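Local coordinates for Non-structural protein 3 (Porcine deltacoronavirus, PDB 6LN0) that joins a macro domain, which probably binds ADP-ribose, to a papain-like protease that probably cleaves the viral polyprotein, at residues T173-D177 / L235-H239; N267-N271 / W400-G404; T382-P387 / A415-A419. All blocks are in the same frame, centred on the assembly; numbering follows the deposited sequence.

Interaction 1: residues T173-D177 / L235-H239; sequences TTDYD and LKTCH
The ring of Tyr176 lies between two aliphatic groups. Lys236 CG sits 4.2 Å from the centroid of the Tyr176 ring and only 8° off its normal, a CH-pi contact over the face. The opposite face is covered by Thr173 CG2, a neighbour in the same turn, 3.7 Å above the ring plane. The Lys236 chain crosses the tyrosine at a slant and bends near its end (chi3 127°), so that its NZ stands 3.5 Å from Tyr176 OH. Leu235 meets the tyrosine nearly at a right angle, with its CB 4.0 Å from Tyr176 CD2. Its branches spread under the turn, CD2 3.6 Å from Asp175 O and CD1 near Thr174 O, while the side chain also touches Leu211, which suits a buried leucine.

The turn that presents the tyrosine is an ST turn, in which Thr173 OG1 accepts from Asp175 N. His239, in the loop that continues from helix 228-237, points the edge of its imidazole at the same turn. Its NE2 donates a weak bond of 2.7 Å to Tyr176 O, which lies near the ring plane but is met at a bent 128°. A water donates to both Asp175 O and Leu235 O, and also approaches His239 NE2.

The contact joins the loop between strands 168-173 and 180-184, probably of a ubiquitin-like domain as in related enzymes, to helix 228-237.

The weak bond, if real, would require a proton on NE2, since a carbonyl can only accept; Leu235 and the Lys236 methylenes supply the hydrocarbon, and the exposed lysine's ammonium can probably stay solvated.

Interaction 2: residues N267-N271 / W400-G404; sequences NLFQN and WYTNG
Tyr401 OH donates to Asn271 OD1 at 2.6 Å, a short bond but a weak one in its geometry. The two side chains cross at about a right angle, although the amide and ring planes are only 27° apart. Asn271 lies in the loop after helix 260-270, and its OD1 comes obliquely to the CZ and CE2 end of the ring, displaced to the side where the helix backbone lies, 3.0 Å from Tyr401 CZ; this poor aim is why the short bond is weak. Chi1 of 169°, with CG anti to the backbone N, directs the tyrosine toward the helix, and the length of the side chain carries OH as far as Asn271.

One face of the Tyr401 ring lies against helix backbone, with Asn267 O 4.1 Å above the plane over the centre and Leu268 N nearer the rim. The other face is backed by Asn403 N, two residues further along the same segment. The helix packs here against strand 398-402, the outermost of its sheet, consistent with the thumb-palm junction of papain-like coronavirus proteases.

At the base of the ring, Asn267 CB approaches Tyr401 CB to 3.6 Å, so that the asparagine offers hydrocarbon here while its ND2 is bonded to His252 ND1. Beyond the tyrosine, Asn403 OD1 takes Gly404 N on a lone pair in the carbonyl plane at 2.9 Å, which ties the amide to the turn after the strand.

Interaction 3: residues T382-P387 / A415-A419; sequences TSADEP and ANVVA
Val417 CG1 rests 3.5 Å from Ser383 O, the carbonyl that also accepts Val417 N. That main-chain bond measures 2.9 Å between Val417 N and Ser383 O; its return, from Ser383 N to Val417 O, is weak. With chi1 at 68°, CG1 of Val417 lies between the backbone N and the carbonyl carbon, which turns this methyl toward the partner strand and lets CG2 extend to Pro387, whose CG is 4.3 Å from Val417 CG2. A beta-branched valine thus puts both methyls to use, and it packs on Tyr351 and Pro353 as well.

Ser383 and Val417 form a hydrogen-bonded pair of antiparallel strands, 376-383 and 416-423, in the large sheet of the protease part. Strand 376-383 ends here, and Ser383 OG makes a weak bond to Asp385 OD1 as the chain turns away.

Thr382 divides its two branches. CG2, anti to the backbone N, touches Asn416 CB at 3.6 Å, whereas OG1 lies 4.0 Å from CG1 of Val418, a side chain that runs beside the threonine in the same direction. Asn416, slanting across Thr382, brings its OD1 to 3.6 Å from Ala384 CA, where a small residue permits close approach.

Interaction 1 closes before the other two open along the chain, and its centre stands 30 Å from that of interaction 2 and 38 Å from that of interaction 3. It ties a loop of the small domain to the helical part. Interactions 2 and 3 alternate in sequence and lie 13 Å apart, centre to centre, on one eight-stranded sheet. Trp400 CH2 packs on Ala415 CB at 3.5 Å, between the two segments that belong to the sheet, while Leu268 CD2 on Ala419 CB at 3.8 Å seats helix 260-270 against it. Helix and strands of this probable palm sheet thus make one packed unit; the sheet's other end runs to the zinc site of Cys334, Cys335, Cys360 and Cys363.

Interaction 1: residues T173-D177 / L235-H239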
loop_
_atom_site.group_PDB
_atom_site.type_symbol
_atom_site.label_atom_id
_atom_site.label_comp_id
_atom_site.label_asym_id
_atom_site.label_seq_id
_atom_site.Cartn_x
_atom_site.Cartn_y
_atom_site.Cartn_z
ATOM N N THR A 173 -4.528 -5.901 1.174
ATOM C CA THR A 173 -5.286 -6.173 2.383
ATOM C C THR A 173 -5.626 -4.845 3.049
ATOM O O THR A 173 -4.927 -3.843 2.864
ATOM C CB THR A 173 -4.483 -7.104 3.343
ATOM O OG1 THR A 173 -5.243 -7.390 4.530
ATOM C CG2 THR A 173 -3.141 -6.463 3.764
ATOM N N THR A 174 -6.710 -4.831 3.817
ATOM C CA THR A 174 -6.961 -3.724 4.735
ATOM C C THR A 174 -6.676 -4.119 6.184
ATOM O O THR A 174 -6.798 -3.287 7.088
ATOM C CB THR A 174 -8.408 -3.219 4.578
ATOM O OG1 THR A 174 -9.318 -4.186 5.103
ATOM C CG2 THR A 174 -8.749 -2.991 3.102
ATOM N N ASP A 175 -6.146 -5.324 6.376
ATOM C CA ASP A 175 -6.471 -6.224 7.470
ATOM C C ASP A 175 -5.251 -6.916 8.076
ATOM O O ASP A 175 -5.164 -7.129 9.289
ATOM C CB ASP A 175 -7.400 -7.315 6.911
ATOM C CG ASP A 175 -8.623 -7.488 7.728
ATOM O OD1 ASP A 175 -8.707 -6.782 8.740
ATOM O OD2 ASP A 175 -9.488 -8.325 7.373
ATOM N N TYR A 176 -4.340 -7.320 7.200
ATOM C CA TYR A 176 -3.525 -8.512 7.381
ATOM C C TYR A 176 -4.330 -9.667 7.994
ATOM O O TYR A 176 -3.810 -10.481 8.758
ATOM C CB TYR A 176 -2.270 -8.130 8.168
ATOM C CG TYR A 176 -1.284 -7.542 7.195
ATOM C CD1 TYR A 176 -0.535 -8.384 6.371
ATOM C CD2 TYR A 176 -1.169 -6.157 7.009
ATOM C CE1 TYR A 176 0.351 -7.885 5.440
ATOM C CE2 TYR A 176 -0.276 -5.639 6.068
ATOM C CZ TYR A 176 0.480 -6.522 5.285
ATOM O OH TYR A 176 1.377 -6.091 4.327
ATOM N N ASP A 177 -5.605 -9.752 7.637
ATOM C CA ASP A 177 -6.445 -10.915 7.885
ATOM C C ASP A 177 -6.822 -11.466 6.516
ATOM O O ASP A 177 -6.101 -12.304 5.960
ATOM C CB ASP A 177 -7.677 -10.538 8.722
ATOM C CG ASP A 177 -8.654 -11.702 8.910
ATOM O OD1 ASP A 177 -8.216 -12.862 8.885
ATOM O OD2 ASP A 177 -9.869 -11.465 9.099
ATOM N N LEU A 235 -0.901 -4.039 12.690
ATOM C CA LEU A 235 -1.676 -5.121 12.095
ATOM C C LEU A 235 -0.902 -6.433 12.110
ATOM O O LEU A 235 -1.469 -7.496 12.391
ATOM C CB LEU A 235 -2.082 -4.763 10.657
ATOM C CG LEU A 235 -3.106 -3.634 10.546
ATOM C CD1 LEU A 235 -3.216 -3.120 9.106
ATOM C CD2 LEU A 235 -4.441 -4.125 11.058
ATOM N N LYS A 236 0.386 -6.388 11.786
ATOM C CA LYS A 236 1.160 -7.620 11.756
ATOM C C LYS A 236 1.419 -8.163 13.167
ATOM O O LYS A 236 1.358 -9.378 13.383
ATOM C CB LYS A 236 2.457 -7.386 10.989
ATOM C CG LYS A 236 2.232 -7.166 9.504
ATOM C CD LYS A 236 3.514 -6.762 8.810
ATOM C CE LYS A 236 3.787 -7.676 7.611
ATOM N NZ LYS A 236 4.109 -6.901 6.374
ATOM N N THR A 237 1.666 -7.284 14.148
ATOM C CA THR A 237 1.937 -7.739 15.514
ATOM C C THR A 237 0.701 -8.329 16.187
ATOM O O THR A 237 0.830 -9.065 17.166
ATOM C CB THR A 237 2.505 -6.581 16.348
ATOM O OG1 THR A 237 3.614 -5.989 15.651
ATOM C CG2 THR A 237 2.985 -7.052 17.716
ATOM N N CYS A 238 -0.490 -8.069 15.654
ATOM C CA CYS A 238 -1.701 -8.697 16.168
ATOM C C CYS A 238 -1.690 -10.213 16.017
ATOM O O CYS A 238 -2.502 -10.899 16.652
ATOM C CB CYS A 238 -2.902 -8.071 15.460
ATOM S SG CYS A 238 -3.319 -6.548 16.220
ATOM N N HIS A 239 -0.785 -10.747 15.206
ATOM C CA HIS A 239 -0.701 -12.185 14.992
ATOM C C HIS A 239 0.193 -12.898 16.000
ATOM O O HIS A 239 0.149 -14.132 16.081
ATOM C CB HIS A 239 -0.211 -12.477 13.564
ATOM C CG HIS A 239 -1.193 -12.077 12.510
ATOM N ND1 HIS A 239 -1.957 -12.995 11.824
ATOM C CD2 HIS A 239 -1.558 -10.859 12.045
ATOM C CE1 HIS A 239 -2.740 -12.361 10.973
ATOM N NE2 HIS A 239 -2.520 -11.065 11.091
HETATM O O HOH W 1 -4.374 -8.385 11.548
#

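Interaction 2: residues N267-N271 / W400-G404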
loop_
_atom_site.group_PDB
_atom_site.type_symbol
_atom_site.label_atom_id
_atom_site.label_comp_id
_atom_site.label_asym_id
_atom_site.label_seq_id
_atom_site.Cartn_x
_atom_site.Cartn_y
_atom_site.Cartn_z
ATOM N N ASN A 267 1.666 -3.345 34.053
ATOM C CA ASN A 267 1.401 -3.730 35.432
ATOM C C ASN A 267 1.391 -2.524 36.367
ATOM O O ASN A 267 0.538 -2.444 37.252
ATOM C CB ASN A 267 2.403 -4.783 35.886
ATOM C CG ASN A 267 2.128 -6.127 35.239
ATOM O OD1 ASN A 267 1.012 -6.368 34.733
ATOM N ND2 ASN A 267 3.136 -6.996 35.217
ATOM N N LEU A 268 2.316 -1.578 36.187
ATOM C CA LEU A 268 2.181 -0.281 36.848
ATOM C C LEU A 268 0.818 0.336 36.559
ATOM O O LEU A 268 0.115 0.782 37.473
ATOM C CB LEU A 268 3.294 0.659 36.393
ATOM C CG LEU A 268 3.333 2.038 37.025
ATOM C CD1 LEU A 268 3.549 1.943 38.525
ATOM C CD2 LEU A 268 4.451 2.841 36.377
ATOM N N PHE A 269 0.419 0.353 35.282
ATOM C CA PHE A 269 -0.828 1.014 34.919
ATOM C C PHE A 269 -2.003 0.380 35.648
ATOM O O PHE A 269 -2.880 1.085 36.160
ATOM C CB PHE A 269 -1.061 0.982 33.396
ATOM C CG PHE A 269 -2.322 1.679 32.989
ATOM C CD1 PHE A 269 -3.527 0.997 32.944
ATOM C CD2 PHE A 269 -2.324 3.040 32.751
ATOM C CE1 PHE A 269 -4.698 1.655 32.641
ATOM C CE2 PHE A 269 -3.497 3.706 32.447
ATOM C CZ PHE A 269 -4.679 3.011 32.373
ATOM N N GLN A 270 -2.027 -0.950 35.717
ATOM C CA GLN A 270 -3.102 -1.639 36.416
ATOM C C GLN A 270 -3.202 -1.227 37.882
ATOM O O GLN A 270 -4.288 -1.331 38.462
ATOM C CB GLN A 270 -2.911 -3.154 36.298
ATOM C CG GLN A 270 -3.208 -3.700 34.900
ATOM C CD GLN A 270 -3.104 -5.208 34.824
ATOM O OE1 GLN A 270 -4.077 -5.920 35.078
ATOM N NE2 GLN A 270 -1.912 -5.710 34.484
ATOM N N ASN A 271 -2.109 -0.750 38.488
ATOM C CA ASN A 271 -2.141 -0.294 39.870
ATOM C C ASN A 271 -2.366 1.201 40.001
ATOM O O ASN A 271 -2.077 1.763 41.061
ATOM C CB ASN A 271 -0.857 -0.695 40.603
ATOM C CG ASN A 271 -0.900 -2.138 41.077
ATOM O OD1 ASN A 271 -0.213 -3.002 40.526
ATOM N ND2 ASN A 271 -1.750 -2.415 42.061
ATOM N N TRP A 400 10.775 -4.639 35.571
ATOM C CA TRP A 400 9.726 -5.422 36.197
ATOM C C TRP A 400 8.934 -4.519 37.115
ATOM O O TRP A 400 9.465 -3.540 37.654
ATOM C CB TRP A 400 10.303 -6.610 36.985
ATOM C CG TRP A 400 11.091 -6.198 38.200
ATOM C CD1 TRP A 400 10.593 -5.965 39.443
ATOM C CD2 TRP A 400 12.509 -5.960 38.285
ATOM N NE1 TRP A 400 11.605 -5.601 40.305
ATOM C CE2 TRP A 400 12.791 -5.593 39.620
ATOM C CE3 TRP A 400 13.566 -6.035 37.372
ATOM C CZ2 TRP A 400 14.079 -5.299 40.061
ATOM C CZ3 TRP A 400 14.850 -5.733 37.812
ATOM C CH2 TRP A 400 15.094 -5.376 39.147
ATOM N N TYR A 401 7.666 -4.864 37.294
ATOM C CA TYR A 401 6.825 -4.140 38.230
ATOM C C TYR A 401 7.073 -4.636 39.649
ATOM O O TYR A 401 7.268 -5.831 39.886
ATOM C CB TYR A 401 5.355 -4.317 37.872
ATOM C CG TYR A 401 4.428 -3.808 38.941
ATOM C CD1 TYR A 401 4.510 -2.492 39.387
ATOM C CD2 TYR A 401 3.471 -4.633 39.510
ATOM C CE1 TYR A 401 3.664 -2.020 40.371
ATOM C CE2 TYR A 401 2.619 -4.168 40.492
ATOM C CZ TYR A 401 2.719 -2.859 40.921
ATOM O OH TYR A 401 1.873 -2.391 41.902
ATOM N N THR A 402 7.071 -3.710 40.593
ATOM C CA THR A 402 7.128 -4.055 41.999
ATOM C C THR A 402 6.195 -3.121 42.748
ATOM O O THR A 402 6.295 -1.900 42.608
ATOM C CB THR A 402 8.561 -3.957 42.546
ATOM O OG1 THR A 402 8.533 -4.011 43.975
ATOM C CG2 THR A 402 9.235 -2.664 42.108
ATOM N N ASN A 403 5.255 -3.694 43.489
ATOM C CA ASN A 403 4.560 -2.922 44.499
ATOM C C ASN A 403 5.557 -2.557 45.594
ATOM O O ASN A 403 6.636 -3.134 45.699
ATOM C CB ASN A 403 3.374 -3.713 45.051
ATOM C CG ASN A 403 2.212 -2.835 45.440
ATOM O OD1 ASN A 403 2.359 -1.904 46.241
ATOM N ND2 ASN A 403 1.037 -3.121 44.865
ATOM N N GLY A 404 5.204 -1.583 46.411
ATOM C CA GLY A 404 6.215 -0.940 47.247
ATOM C C GLY A 404 7.002 -1.869 48.170
ATOM O O GLY A 404 8.104 -1.526 48.610
#

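Interaction 3: residues T382-P387 / A415-A419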
loop_
_atom_site.group_PDB
_atom_site.type_symbol
_atom_site.label_atom_id
_atom_site.label_comp_id
_atom_site.label_asym_id
_atom_site.label_seq_id
_atom_site.Cartn_x
_atom_site.Cartn_y
_atom_site.Cartn_z
ATOM N N THR A 382 15.092 8.572 36.856
ATOM C CA THR A 382 15.901 7.455 37.340
ATOM C C THR A 382 16.585 7.808 38.649
ATOM O O THR A 382 17.295 8.812 38.720
ATOM C CB THR A 382 16.951 7.050 36.322
ATOM O OG1 THR A 382 16.318 6.903 35.058
ATOM C CG2 THR A 382 17.585 5.722 36.749
ATOM N N SER A 383 16.387 6.974 39.666
ATOM C CA SER A 383 17.171 7.044 40.897
ATOM C C SER A 383 17.413 5.650 41.455
ATOM O O SER A 383 16.637 4.719 41.219
ATOM C CB SER A 383 16.502 7.886 41.986
ATOM O OG SER A 383 17.401 8.116 43.079
ATOM N N ALA A 384 18.483 5.543 42.243
ATOM C CA ALA A 384 18.855 4.308 42.912
ATOM C C ALA A 384 18.094 4.074 44.209
ATOM O O ALA A 384 18.236 2.999 44.797
ATOM C CB ALA A 384 20.356 4.317 43.186
ATOM N N ASP A 385 17.290 5.030 44.668
ATOM C CA ASP A 385 16.621 4.879 45.953
ATOM C C ASP A 385 15.498 3.855 45.855
ATOM O O ASP A 385 15.131 3.393 44.772
ATOM C CB ASP A 385 16.066 6.216 46.439
ATOM C CG ASP A 385 17.119 7.306 46.457
ATOM O OD1 ASP A 385 18.165 7.131 45.789
ATOM O OD2 ASP A 385 16.908 8.342 47.117
ATOM N N GLU A 386 14.931 3.517 47.000
ATOM C CA GLU A 386 13.936 2.468 46.902
ATOM C C GLU A 386 12.532 3.042 47.006
ATOM O O GLU A 386 12.283 3.963 47.795
ATOM C CB GLU A 386 14.131 1.393 47.986
ATOM C CG GLU A 386 15.254 0.387 47.668
ATOM C CD GLU A 386 14.742 -0.918 47.052
ATOM O OE1 GLU A 386 13.505 -1.126 47.034
ATOM O OE2 GLU A 386 15.579 -1.729 46.572
ATOM N N PRO A 387 11.603 2.516 46.225
ATOM C CA PRO A 387 10.231 3.008 46.270
ATOM C C PRO A 387 9.439 2.334 47.377
ATOM O O PRO A 387 9.752 1.228 47.812
ATOM C CB PRO A 387 9.691 2.599 44.898
ATOM C CG PRO A 387 10.370 1.269 44.672
ATOM C CD PRO A 387 11.769 1.438 45.238
ATOM N N ALA A 415 18.368 -2.142 41.988
ATOM C CA ALA A 415 18.082 -1.700 40.638
ATOM C C ALA A 415 17.557 -0.283 40.719
ATOM O O ALA A 415 16.894 0.093 41.686
ATOM C CB ALA A 415 17.057 -2.609 39.950
ATOM N N ASN A 416 17.880 0.507 39.707
ATOM C CA ASN A 416 17.253 1.811 39.599
ATOM C C ASN A 416 15.741 1.656 39.492
ATOM O O ASN A 416 15.226 0.655 38.984
ATOM C CB ASN A 416 17.827 2.551 38.400
ATOM C CG ASN A 416 19.307 2.781 38.545
ATOM O OD1 ASN A 416 19.774 3.102 39.643
ATOM N ND2 ASN A 416 20.060 2.594 37.473
ATOM N N VAL A 417 15.023 2.614 40.041
ATOM C CA VAL A 417 13.591 2.731 39.788
ATOM C C VAL A 417 13.417 3.768 38.681
ATOM O O VAL A 417 14.168 4.757 38.629
ATOM C CB VAL A 417 12.821 3.098 41.076
ATOM C CG1 VAL A 417 13.165 4.485 41.520
ATOM C CG2 VAL A 417 11.321 2.990 40.854
ATOM N N VAL A 418 12.510 3.498 37.740
ATOM C CA VAL A 418 12.323 4.369 36.579
ATOM C C VAL A 418 10.903 4.889 36.425
ATOM O O VAL A 418 10.672 5.778 35.589
ATOM C CB VAL A 418 12.782 3.699 35.265
ATOM C CG1 VAL A 418 14.276 3.484 35.311
ATOM C CG2 VAL A 418 12.015 2.394 35.004
ATOM N N ALA A 419 9.956 4.416 37.220
ATOM C CA ALA A 419 8.641 5.035 37.255
ATOM C C ALA A 419 7.998 4.660 38.579
ATOM O O ALA A 419 8.210 3.550 39.070
ATOM C CB ALA A 419 7.769 4.575 36.076
#